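Local coordinates for polycyclic ketone monooxygenase (Myceliophthora thermophila, PDB 5MQ6), which catalyses Baeyer-Villiger oxidation with an FAD cofactor, inserting one oxygen atom beside the carbonyl of ketones, polycyclic ones in particular, to give esters or lactones, at residues S138-P141 / G147-P150; G89-A94 / R166-W171. All blocks are in the same frame, centred on the assembly; numbering follows the deposited sequence.

Contacts 1 and 2 each pair a residue that binds FAD with a nearby residue that packs on another part of the chain. Both are buried, both touch FAD, and residues 138-141 and 147-150 of contact 1 lie within the chain loop that contact 2 closes. Contact 1 joins the end of helix 136-139 to a loop through a thioether, a proline and a tyrosine; contact 2 sets helix 88-99 against helix 157-170 through purely aliphatic groups. Their grips on FAD differ likewise: a phenol at the ribityl chain and flavin, a backbone amide at a phosphate. Tyr148 and Arg166, in cation-pi contact, bridge the two, and Tyr148 CD1 lies 3.4 Å from Arg166 CZ.

Contact 1: residues S138-P141 / G147-P150; sequences SYMP and GYIP. With FAD (flavin-adenine dinucleotide), chain B.
The hydroxyl of Tyr139 is held by two hydrogen bonds, one between its OH and O3' of the FAD ribityl chain at 2.9 Å and another with NE1 of Trp122. This is the flavin pocket of an FAD-binding monooxygenase, whose sequence fits a Rossmann-type fold, and Tyr139 enters it as the last residue of helix 136-139. With CG anti to the backbone N (chi1 179°), the side chain puts its ring against the cofactor. O3' lies at the ring edge, in its plane, while FAD C4 stands 4.1 Å above one face, offset toward the rim. CE1 of Tyr139 comes to 3.4 Å from FAD C2, touching the pyrimidine part of the flavin. A leucine at Tyr139 would probably leave O3' without this phenol partner and the flavin without the flat ring beside its pyrimidine. The next residue, Met140, turns instead to the loop 147-150. Tyr148, whose OH bonds to Glu159 of helix 157-170, meets the methionine methyl obliquely, its CE2 3.9 Å from Met140 CE. A bend at chi3 (69°) carries that methyl to the ring, while SD of Met140 lies 3.7 Å from CG of Pro150.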
ATOM      1  N   SER A 138      -1.711  -1.734  16.727  1.00 21.84           N
ATOM      2  CA  SER A 138      -0.520  -1.191  16.086  1.00 18.01           C
ATOM      3  C   SER A 138      -0.827  -0.399  14.838  1.00 19.69           C
ATOM      4  O   SER A 138      -0.100   0.536  14.513  1.00 22.73           O
ATOM      5  CB  SER A 138       0.450  -2.362  15.814  1.00 16.94           C
ATOM      6  OG  SER A 138       0.978  -2.796  17.122  1.00 20.11           O
ATOM      7  N   TYR A 139      -1.930  -0.747  14.171  1.00 19.72           N
ATOM      8  CA  TYR A 139      -2.273  -0.226  12.858  1.00 19.60           C
ATOM      9  C   TYR A 139      -3.215   0.971  12.890  1.00 20.73           C
ATOM     10  O   TYR A 139      -2.955   1.970  12.235  1.00 19.48           O
ATOM     11  CB  TYR A 139      -2.860  -1.318  11.981  1.00 23.06           C
ATOM     12  CG  TYR A 139      -3.239  -0.774  10.632  1.00 22.00           C
ATOM     13  CD1 TYR A 139      -2.270  -0.462   9.701  1.00 21.95           C
ATOM     14  CD2 TYR A 139      -4.561  -0.629  10.283  1.00 24.94           C
ATOM     15  CE1 TYR A 139      -2.625   0.056   8.444  1.00 23.49           C
ATOM     16  CE2 TYR A 139      -4.953  -0.112   9.079  1.00 24.25           C
ATOM     17  CZ  TYR A 139      -3.983   0.259   8.152  1.00 28.07           C
ATOM     18  OH  TYR A 139      -4.389   0.767   6.940  1.00 23.28           O
ATOM     19  N   MET A 140      -4.318   0.877  13.639  1.00 18.70           N
ATOM     20  CA  MET A 140      -5.302   1.967  13.647  1.00 19.99           C
ATOM     21  C   MET A 140      -4.653   3.253  14.204  1.00 19.24           C
ATOM     22  O   MET A 140      -4.056   3.249  15.251  1.00 19.43           O
ATOM     23  CB  MET A 140      -6.539   1.571  14.396  1.00 20.27           C
ATOM     24  CG  MET A 140      -7.124   0.246  13.847  1.00 21.27           C
ATOM     25  SD  MET A 140      -8.635  -0.277  14.688  1.00 24.80           S
ATOM     26  CE  MET A 140      -9.828   0.961  14.158  1.00 29.42           C
ATOM     27  N   PRO A 141      -4.679   4.325  13.471  1.00 18.09           N
ATOM     28  CA  PRO A 141      -4.091   5.551  13.965  1.00 18.53           C
ATOM     29  C   PRO A 141      -4.793   6.215  15.103  1.00 17.89           C
ATOM     30  O   PRO A 141      -6.011   6.134  15.226  1.00 20.66           O
ATOM     31  CB  PRO A 141      -4.193   6.530  12.809  1.00 21.20           C
ATOM     32  CG  PRO A 141      -4.875   5.838  11.707  1.00 24.20           C
ATOM     33  CD  PRO A 141      -5.106   4.396  12.068  1.00 22.48           C
ATOM     34  N   GLY A 147      -9.260   7.791  22.182  1.00 28.83           N
ATOM     35  CA  GLY A 147      -9.807   6.855  23.169  1.00 30.71           C
ATOM     36  C   GLY A 147     -10.480   5.554  22.674  1.00 27.18           C
ATOM     37  O   GLY A 147     -11.043   4.841  23.432  1.00 28.56           O
ATOM     38  N   TYR A 148     -10.375   5.210  21.413  1.00 24.59           N
ATOM     39  CA  TYR A 148     -11.059   4.069  20.861  1.00 24.44           C
ATOM     40  C   TYR A 148     -10.318   2.774  21.200  1.00 28.89           C
ATOM     41  O   TYR A 148      -9.072   2.738  21.222  1.00 26.09           O
ATOM     42  CB  TYR A 148     -11.171   4.194  19.360  1.00 24.20           C
ATOM     43  CG  TYR A 148     -11.936   3.045  18.762  1.00 24.44           C
ATOM     44  CD1 TYR A 148     -13.291   2.849  19.081  1.00 26.46           C
ATOM     45  CD2 TYR A 148     -11.319   2.134  17.924  1.00 24.29           C
ATOM     46  CE1 TYR A 148     -14.007   1.798  18.559  1.00 26.65           C
ATOM     47  CE2 TYR A 148     -12.045   1.046  17.395  1.00 26.32           C
ATOM     48  CZ  TYR A 148     -13.365   0.871  17.735  1.00 27.81           C
ATOM     49  OH  TYR A 148     -14.064  -0.175  17.237  1.00 28.89           O
ATOM     50  N   ILE A 149     -11.092   1.728  21.502  1.00 29.12           N
ATOM     51  CA  ILE A 149     -10.545   0.410  21.869  1.00 29.50           C
ATOM     52  C   ILE A 149     -11.028  -0.487  20.772  1.00 25.89           C
ATOM     53  O   ILE A 149     -12.215  -0.758  20.710  1.00 27.13           O
ATOM     54  CB  ILE A 149     -11.062  -0.108  23.254  1.00 29.68           C
ATOM     55  CG1 ILE A 149     -10.619   0.815  24.339  1.00 29.72           C
ATOM     56  CG2 ILE A 149     -10.519  -1.495  23.605  1.00 26.81           C
ATOM     57  CD1 ILE A 149     -11.228   0.585  25.702  1.00 37.79           C
ATOM     58  N   PRO A 150     -10.127  -0.962  19.893  1.00 21.12           N
ATOM     59  CA  PRO A 150     -10.526  -1.908  18.913  1.00 21.42           C
ATOM     60  C   PRO A 150     -11.117  -3.207  19.511  1.00 23.63           C
ATOM     61  O   PRO A 150     -10.692  -3.618  20.599  1.00 19.67           O
ATOM     62  CB  PRO A 150      -9.239  -2.163  18.113  1.00 21.40           C
ATOM     63  CG  PRO A 150      -8.437  -0.947  18.335  1.00 22.40           C
ATOM     64  CD  PRO A 150      -8.695  -0.699  19.792  1.00 23.54           C
TER
HETATM   65  PA  FAD B 700      -5.013   5.334   0.765  1.00 20.54           P
HETATM   66  O1A FAD B 700      -4.756   4.580  -0.498  1.00 23.30           O
HETATM   67  O2A FAD B 700      -5.704   4.673   1.944  1.00 21.76           O
HETATM   68  O5B FAD B 700      -5.866   6.643   0.392  1.00 23.73           O
HETATM   69  C5B FAD B 700      -5.474   7.447  -0.670  1.00 21.99           C
HETATM   70  C4B FAD B 700      -6.718   7.967  -1.360  1.00 23.15           C
HETATM   71  O4B FAD B 700      -6.280   8.963  -2.303  1.00 21.89           O
HETATM   72  C3B FAD B 700      -7.528   6.941  -2.147  1.00 22.37           C
HETATM   73  O3B FAD B 700      -8.898   7.114  -1.890  1.00 22.08           O
HETATM   74  C2B FAD B 700      -7.222   7.268  -3.582  1.00 23.45           C
HETATM   75  O2B FAD B 700      -8.275   6.931  -4.453  1.00 24.39           O
HETATM   76  C1B FAD B 700      -6.985   8.761  -3.499  1.00 21.95           C
HETATM   77  N9A FAD B 700      -6.245   9.278  -4.624  1.00 20.15           N
HETATM   78  C8A FAD B 700      -5.049   8.819  -5.093  1.00 23.62           C
HETATM   79  N7A FAD B 700      -4.726   9.536  -6.165  1.00 21.85           N
HETATM   80  C5A FAD B 700      -5.683  10.441  -6.428  1.00 18.10           C
HETATM   81  C6A FAD B 700      -5.864  11.505  -7.432  1.00 16.87           C
HETATM   82  N6A FAD B 700      -5.040  11.773  -8.423  1.00 17.32           N
HETATM   83  N1A FAD B 700      -6.945  12.220  -7.251  1.00 17.27           N
HETATM   84  C2A FAD B 700      -7.851  11.984  -6.273  1.00 14.50           C
HETATM   85  N3A FAD B 700      -7.794  11.065  -5.337  1.00 15.44           N
HETATM   86  C4A FAD B 700      -6.698  10.246  -5.411  1.00 18.09           C
HETATM   87  N1  FAD B 700      -1.316  -1.770   5.157  1.00 22.31           N
HETATM   88  C2  FAD B 700      -0.932  -2.090   6.437  1.00 27.80           C
HETATM   89  O2  FAD B 700       0.033  -1.540   6.953  1.00 24.38           O
HETATM   90  N3  FAD B 700      -1.606  -3.009   7.142  1.00 32.47           N
HETATM   91  C4  FAD B 700      -2.664  -3.631   6.598  1.00 38.50           C
HETATM   92  O4  FAD B 700      -3.242  -4.454   7.295  1.00 48.87           O
HETATM   93  C4X FAD B 700      -3.158  -3.364   5.236  1.00 36.42           C
HETATM   94  N5  FAD B 700      -4.222  -3.995   4.636  1.00 33.59           N
HETATM   95  C5X FAD B 700      -4.553  -3.638   3.370  1.00 32.50           C
HETATM   96  C6  FAD B 700      -5.682  -4.304   2.686  1.00 29.18           C
HETATM   97  C7  FAD B 700      -5.961  -3.848   1.311  1.00 35.98           C
HETATM   98  C7M FAD B 700      -7.097  -4.453   0.518  1.00 35.02           C
HETATM   99  C8  FAD B 700      -5.148  -2.802   0.624  1.00 37.43           C
HETATM  100  C8M FAD B 700      -5.430  -2.318  -0.797  1.00 41.20           C
HETATM  101  C9  FAD B 700      -4.093  -2.212   1.291  1.00 35.71           C
HETATM  102  C9A FAD B 700      -3.770  -2.590   2.625  1.00 35.80           C
HETATM  103  N10 FAD B 700      -2.670  -1.971   3.242  1.00 29.98           N
HETATM  104  C10 FAD B 700      -2.369  -2.332   4.559  1.00 27.45           C
HETATM  105  C1' FAD B 700      -1.900  -0.882   2.600  1.00 33.28           C
HETATM  106  C2' FAD B 700      -2.778   0.426   2.776  1.00 32.49           C
HETATM  107  O2' FAD B 700      -2.939   1.054   1.496  1.00 32.73           O
HETATM  108  C3' FAD B 700      -2.232   1.443   3.837  1.00 30.78           C
HETATM  109  O3' FAD B 700      -2.161   0.797   5.111  1.00 30.58           O
HETATM  110  C4' FAD B 700      -3.090   2.697   4.129  1.00 29.20           C
HETATM  111  O4' FAD B 700      -4.564   2.456   4.211  1.00 28.60           O
HETATM  112  C5' FAD B 700      -2.772   3.801   3.100  1.00 26.62           C
HETATM  113  O5' FAD B 700      -3.276   5.057   3.650  1.00 25.35           O
HETATM  114  P   FAD B 700      -3.083   6.306   2.636  1.00 23.91           P
HETATM  115  O1P FAD B 700      -4.091   7.393   3.162  1.00 25.67           O
HETATM  116  O2P FAD B 700      -1.569   6.536   2.526  1.00 26.20           O
HETATM  117  O3P FAD B 700      -3.508   5.743   1.149  1.00 22.70           O

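Contact 2: residues G89-A94 / R166-W171. With FAD (flavin-adenine dinucleotide), chain B.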
ATOM      1  N   GLY A  89      -3.682   8.255   5.901  1.00 19.43           N
ATOM      2  CA  GLY A  89      -2.598   9.182   5.673  1.00 20.04           C
ATOM      3  C   GLY A  89      -2.968  10.640   5.621  1.00 19.33           C
ATOM      4  O   GLY A  89      -2.372  11.455   6.289  1.00 21.14           O
ATOM      5  N   GLY A  90      -3.918  10.991   4.777  1.00 18.85           N
ATOM      6  CA  GLY A  90      -4.374  12.350   4.744  1.00 18.47           C
ATOM      7  C   GLY A  90      -5.012  12.817   6.022  1.00 17.19           C
ATOM      8  O   GLY A  90      -4.866  13.992   6.409  1.00 15.16           O
ATOM      9  N   LEU A  91      -5.762  11.922   6.669  1.00 17.71           N
ATOM     10  CA  LEU A  91      -6.272  12.262   7.995  1.00 18.54           C
ATOM     11  C   LEU A  91      -5.153  12.608   8.992  1.00 19.96           C
ATOM     12  O   LEU A  91      -5.294  13.568   9.739  1.00 16.68           O
ATOM     13  CB  LEU A  91      -7.152  11.171   8.548  1.00 18.69           C
ATOM     14  CG  LEU A  91      -8.510  10.975   7.868  1.00 19.29           C
ATOM     15  CD1 LEU A  91      -9.027   9.629   8.321  1.00 22.79           C
ATOM     16  CD2 LEU A  91      -9.428  12.129   8.256  1.00 21.44           C
ATOM     17  N   LEU A  92      -4.098  11.790   9.043  1.00 17.88           N
ATOM     18  CA  LEU A  92      -2.957  12.111   9.875  1.00 18.71           C
ATOM     19  C   LEU A  92      -2.354  13.454   9.554  1.00 17.47           C
ATOM     20  O   LEU A  92      -1.987  14.225  10.467  1.00 20.00           O
ATOM     21  CB  LEU A  92      -1.899  11.036   9.733  1.00 20.33           C
ATOM     22  CG  LEU A  92      -2.156   9.897  10.675  1.00 24.00           C
ATOM     23  CD1 LEU A  92      -1.253   8.667  10.242  1.00 26.53           C
ATOM     24  CD2 LEU A  92      -1.851  10.363  12.142  1.00 24.60           C
ATOM     25  N   TYR A  93      -2.264  13.788   8.303  1.00 15.43           N
ATOM     26  CA  TYR A  93      -1.733  15.141   7.972  1.00 18.14           C
ATOM     27  C   TYR A  93      -2.677  16.215   8.548  1.00 17.49           C
ATOM     28  O   TYR A  93      -2.235  17.230   9.138  1.00 16.97           O
ATOM     29  CB  TYR A  93      -1.733  15.393   6.451  1.00 19.85           C
ATOM     30  CG  TYR A  93      -0.550  15.038   5.564  1.00 21.05           C
ATOM     31  CD1 TYR A  93       0.774  15.355   5.883  1.00 18.89           C
ATOM     32  CD2 TYR A  93      -0.802  14.516   4.308  1.00 23.13           C
ATOM     33  CE1 TYR A  93       1.807  15.075   5.030  1.00 18.56           C
ATOM     34  CE2 TYR A  93       0.209  14.288   3.389  1.00 20.18           C
ATOM     35  CZ  TYR A  93       1.514  14.594   3.734  1.00 19.89           C
ATOM     36  OH  TYR A  93       2.423  14.353   2.760  1.00 23.05           O
ATOM     37  N   ALA A  94      -3.980  15.999   8.364  1.00 16.45           N
ATOM     38  CA  ALA A  94      -4.959  16.990   8.790  1.00 17.30           C
ATOM     39  C   ALA A  94      -4.954  17.161  10.305  1.00 19.03           C
ATOM     40  O   ALA A  94      -4.876  18.317  10.839  1.00 16.33           O
ATOM     41  CB  ALA A  94      -6.368  16.589   8.351  1.00 18.66           C
ATOM     42  N   ARG A 166     -14.529   8.352  12.709  1.00 22.79           N
ATOM     43  CA  ARG A 166     -14.304   8.824  14.063  1.00 20.28           C
ATOM     44  C   ARG A 166     -13.262   9.950  14.075  1.00 23.58           C
ATOM     45  O   ARG A 166     -13.369  10.965  14.826  1.00 23.86           O
ATOM     46  CB  ARG A 166     -13.880   7.676  14.973  1.00 22.26           C
ATOM     47  CG  ARG A 166     -13.422   8.097  16.360  1.00 23.28           C
ATOM     48  CD  ARG A 166     -13.170   6.901  17.300  1.00 29.07           C
ATOM     49  NE  ARG A 166     -14.326   6.029  17.347  1.00 27.93           N
ATOM     50  CZ  ARG A 166     -14.529   4.892  16.678  1.00 30.53           C
ATOM     51  NH1 ARG A 166     -13.593   4.326  15.907  1.00 28.11           N
ATOM     52  NH2 ARG A 166     -15.733   4.320  16.792  1.00 29.34           N
ATOM     53  N   ILE A 167     -12.202   9.761  13.299  1.00 24.21           N
ATOM     54  CA  ILE A 167     -11.128  10.767  13.274  1.00 20.88           C
ATOM     55  C   ILE A 167     -11.679  12.040  12.632  1.00 20.97           C
ATOM     56  O   ILE A 167     -11.501  13.124  13.171  1.00 20.45           O
ATOM     57  CB  ILE A 167      -9.870  10.277  12.540  1.00 21.58           C
ATOM     58  CG1 ILE A 167      -9.226   9.164  13.384  1.00 23.45           C
ATOM     59  CG2 ILE A 167      -8.831  11.410  12.357  1.00 20.74           C
ATOM     60  CD1 ILE A 167      -8.327   8.250  12.625  1.00 23.89           C
ATOM     61  N   ALA A 168     -12.329  11.904  11.488  1.00 22.52           N
ATOM     62  CA  ALA A 168     -12.824  13.101  10.814  1.00 23.89           C
ATOM     63  C   ALA A 168     -13.795  13.893  11.667  1.00 25.32           C
ATOM     64  O   ALA A 168     -13.803  15.157  11.642  1.00 24.74           O
ATOM     65  CB  ALA A 168     -13.467  12.711   9.510  1.00 24.42           C
ATOM     66  N   THR A 169     -14.596  13.164  12.459  1.00 25.96           N
ATOM     67  CA  THR A 169     -15.542  13.767  13.397  1.00 25.63           C
ATOM     68  C   THR A 169     -14.821  14.471  14.510  1.00 25.94           C
ATOM     69  O   THR A 169     -15.115  15.622  14.821  1.00 25.60           O
ATOM     70  CB  THR A 169     -16.440  12.679  13.989  1.00 25.36           C
ATOM     71  OG1 THR A 169     -17.311  12.202  12.946  1.00 21.87           O
ATOM     72  CG2 THR A 169     -17.284  13.188  15.191  1.00 28.13           C
ATOM     73  N   GLN A 170     -13.861  13.781  15.111  1.00 23.18           N
ATOM     74  CA  GLN A 170     -13.161  14.333  16.228  1.00 22.34           C
ATOM     75  C   GLN A 170     -12.446  15.637  15.839  1.00 25.91           C
ATOM     76  O   GLN A 170     -12.445  16.595  16.616  1.00 24.61           O
ATOM     77  CB  GLN A 170     -12.232  13.313  16.885  1.00 21.02           C
ATOM     78  CG  GLN A 170     -11.542  13.871  18.091  1.00 23.03           C
ATOM     79  CD  GLN A 170     -10.958  12.836  18.985  1.00 25.24           C
ATOM     80  OE1 GLN A 170     -11.379  11.675  19.004  1.00 25.53           O
ATOM     81  NE2 GLN A 170      -9.948  13.234  19.728  1.00 28.82           N
ATOM     82  N   TRP A 171     -11.866  15.708  14.653  1.00 24.34           N
ATOM     83  CA  TRP A 171     -11.122  16.927  14.299  1.00 25.13           C
ATOM     84  C   TRP A 171     -11.865  17.816  13.368  1.00 23.74           C
ATOM     85  O   TRP A 171     -11.265  18.703  12.773  1.00 22.79           O
ATOM     86  CB  TRP A 171      -9.700  16.593  13.783  1.00 24.01           C
ATOM     87  CG  TRP A 171      -8.756  16.277  14.898  1.00 24.54           C
ATOM     88  CD1 TRP A 171      -7.949  17.143  15.489  1.00 25.53           C
ATOM     89  CD2 TRP A 171      -8.524  15.003  15.547  1.00 20.99           C
ATOM     90  NE1 TRP A 171      -7.201  16.524  16.441  1.00 24.19           N
ATOM     91  CE2 TRP A 171      -7.546  15.215  16.518  1.00 20.73           C
ATOM     92  CE3 TRP A 171      -9.062  13.748  15.410  1.00 22.55           C
ATOM     93  CZ2 TRP A 171      -7.043  14.201  17.344  1.00 22.71           C
ATOM     94  CZ3 TRP A 171      -8.545  12.665  16.241  1.00 22.88           C
ATOM     95  CH2 TRP A 171      -7.596  12.917  17.201  1.00 23.69           C
TER
HETATM   96  PA  FAD B 700      -5.013   5.334   0.765  1.00 20.54           P
HETATM   97  O1A FAD B 700      -4.756   4.580  -0.498  1.00 23.30           O
HETATM   98  O2A FAD B 700      -5.704   4.673   1.944  1.00 21.76           O
HETATM   99  O5B FAD B 700      -5.866   6.643   0.392  1.00 23.73           O
HETATM  100  C5B FAD B 700      -5.474   7.447  -0.670  1.00 21.99           C
HETATM  101  C4B FAD B 700      -6.718   7.967  -1.360  1.00 23.15           C
HETATM  102  O4B FAD B 700      -6.280   8.963  -2.303  1.00 21.89           O
HETATM  103  C3B FAD B 700      -7.528   6.941  -2.147  1.00 22.37           C
HETATM  104  O3B FAD B 700      -8.898   7.114  -1.890  1.00 22.08           O
HETATM  105  C2B FAD B 700      -7.222   7.268  -3.582  1.00 23.45           C
HETATM  106  O2B FAD B 700      -8.275   6.931  -4.453  1.00 24.39           O
HETATM  107  C1B FAD B 700      -6.985   8.761  -3.499  1.00 21.95           C
HETATM  108  N9A FAD B 700      -6.245   9.278  -4.624  1.00 20.15           N
HETATM  109  C8A FAD B 700      -5.049   8.819  -5.093  1.00 23.62           C
HETATM  110  N7A FAD B 700      -4.726   9.536  -6.165  1.00 21.85           N
HETATM  111  C5A FAD B 700      -5.683  10.441  -6.428  1.00 18.10           C
HETATM  112  C6A FAD B 700      -5.864  11.505  -7.432  1.00 16.87           C
HETATM  113  N6A FAD B 700      -5.040  11.773  -8.423  1.00 17.32           N
HETATM  114  N1A FAD B 700      -6.945  12.220  -7.251  1.00 17.27           N
HETATM  115  C2A FAD B 700      -7.851  11.984  -6.273  1.00 14.50           C
HETATM  116  N3A FAD B 700      -7.794  11.065  -5.337  1.00 15.44           N
HETATM  117  C4A FAD B 700      -6.698  10.246  -5.411  1.00 18.09           C
HETATM  118  N1  FAD B 700      -1.316  -1.770   5.157  1.00 22.31           N
HETATM  119  C2  FAD B 700      -0.932  -2.090   6.437  1.00 27.80           C
HETATM  120  O2  FAD B 700       0.033  -1.540   6.953  1.00 24.38           O
HETATM  121  N3  FAD B 700      -1.606  -3.009   7.142  1.00 32.47           N
HETATM  122  C4  FAD B 700      -2.664  -3.631   6.598  1.00 38.50           C
HETATM  123  O4  FAD B 700      -3.242  -4.454   7.295  1.00 48.87           O
HETATM  124  C4X FAD B 700      -3.158  -3.364   5.236  1.00 36.42           C
HETATM  125  N5  FAD B 700      -4.222  -3.995   4.636  1.00 33.59           N
HETATM  126  C5X FAD B 700      -4.553  -3.638   3.370  1.00 32.50           C
HETATM  127  C6  FAD B 700      -5.682  -4.304   2.686  1.00 29.18           C
HETATM  128  C7  FAD B 700      -5.961  -3.848   1.311  1.00 35.98           C
HETATM  129  C7M FAD B 700      -7.097  -4.453   0.518  1.00 35.02           C
HETATM  130  C8  FAD B 700      -5.148  -2.802   0.624  1.00 37.43           C
HETATM  131  C8M FAD B 700      -5.430  -2.318  -0.797  1.00 41.20           C
HETATM  132  C9  FAD B 700      -4.093  -2.212   1.291  1.00 35.71           C
HETATM  133  C9A FAD B 700      -3.770  -2.590   2.625  1.00 35.80           C
HETATM  134  N10 FAD B 700      -2.670  -1.971   3.242  1.00 29.98           N
HETATM  135  C10 FAD B 700      -2.369  -2.332   4.559  1.00 27.45           C
HETATM  136  C1' FAD B 700      -1.900  -0.882   2.600  1.00 33.28           C
HETATM  137  C2' FAD B 700      -2.778   0.426   2.776  1.00 32.49           C
HETATM  138  O2' FAD B 700      -2.939   1.054   1.496  1.00 32.73           O
HETATM  139  C3' FAD B 700      -2.232   1.443   3.837  1.00 30.78           C
HETATM  140  O3' FAD B 700      -2.161   0.797   5.111  1.00 30.58           O
HETATM  141  C4' FAD B 700      -3.090   2.697   4.129  1.00 29.20           C
HETATM  142  O4' FAD B 700      -4.564   2.456   4.211  1.00 28.60           O
HETATM  143  C5' FAD B 700      -2.772   3.801   3.100  1.00 26.62           C
HETATM  144  O5' FAD B 700      -3.276   5.057   3.650  1.00 25.35           O
HETATM  145  P   FAD B 700      -3.083   6.306   2.636  1.00 23.91           P
HETATM  146  O1P FAD B 700      -4.091   7.393   3.162  1.00 25.67           O
HETATM  147  O2P FAD B 700      -1.569   6.536   2.526  1.00 26.20           O
HETATM  148  O3P FAD B 700      -3.508   5.743   1.149  1.00 22.70           O
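Within 89-94, Leu91 alone comes within 4.5 Å of 166-171, meeting Ile167 and Ala168 through different parts of one side chain, with no hydrogen bond between the segments. Its CB faces the branch methyl CG2 of Ile167 at 4.2 Å, while farther out on the same side chain CD2 lies 4.3 Å from CB of Ala168. The nearest backbones are those of Leu91 and Ala168, whose CA atoms stand 7.2 Å apart, and Ala168 presents a single methyl there. Ile167 has CG2 anti to its own backbone N, which puts this methyl, rather than the longer CG1 branch, against Leu91. Beyond the two segments, Ile167 also packs on Val95, one turn farther along helix 88-99, and Ala168 on Phe118.

The N-terminal end of helix 88-99 meets the cofactor. The strand-turn-helix from strand 78-84 carries Gly85, Gly87 and Gly90, consistent with the GxGxxG motif of a Rossmann dinucleotide-binding fold, the last of them already in the helix. In the first turn, Gly89 N donates to FAD O1P at 2.9 Å, with a bent N-H...O angle of 141°. A CB on Gly89 would probably crowd this same oxygen. The helix start pointing at the phosphate would probably also favour its negative charge. At the far end of the contact, Trp171 leaves helical geometry just after helix 157-170, and its NE1 hydrogen-bonds to OE2 of Glu99, the last residue of helix 88-99.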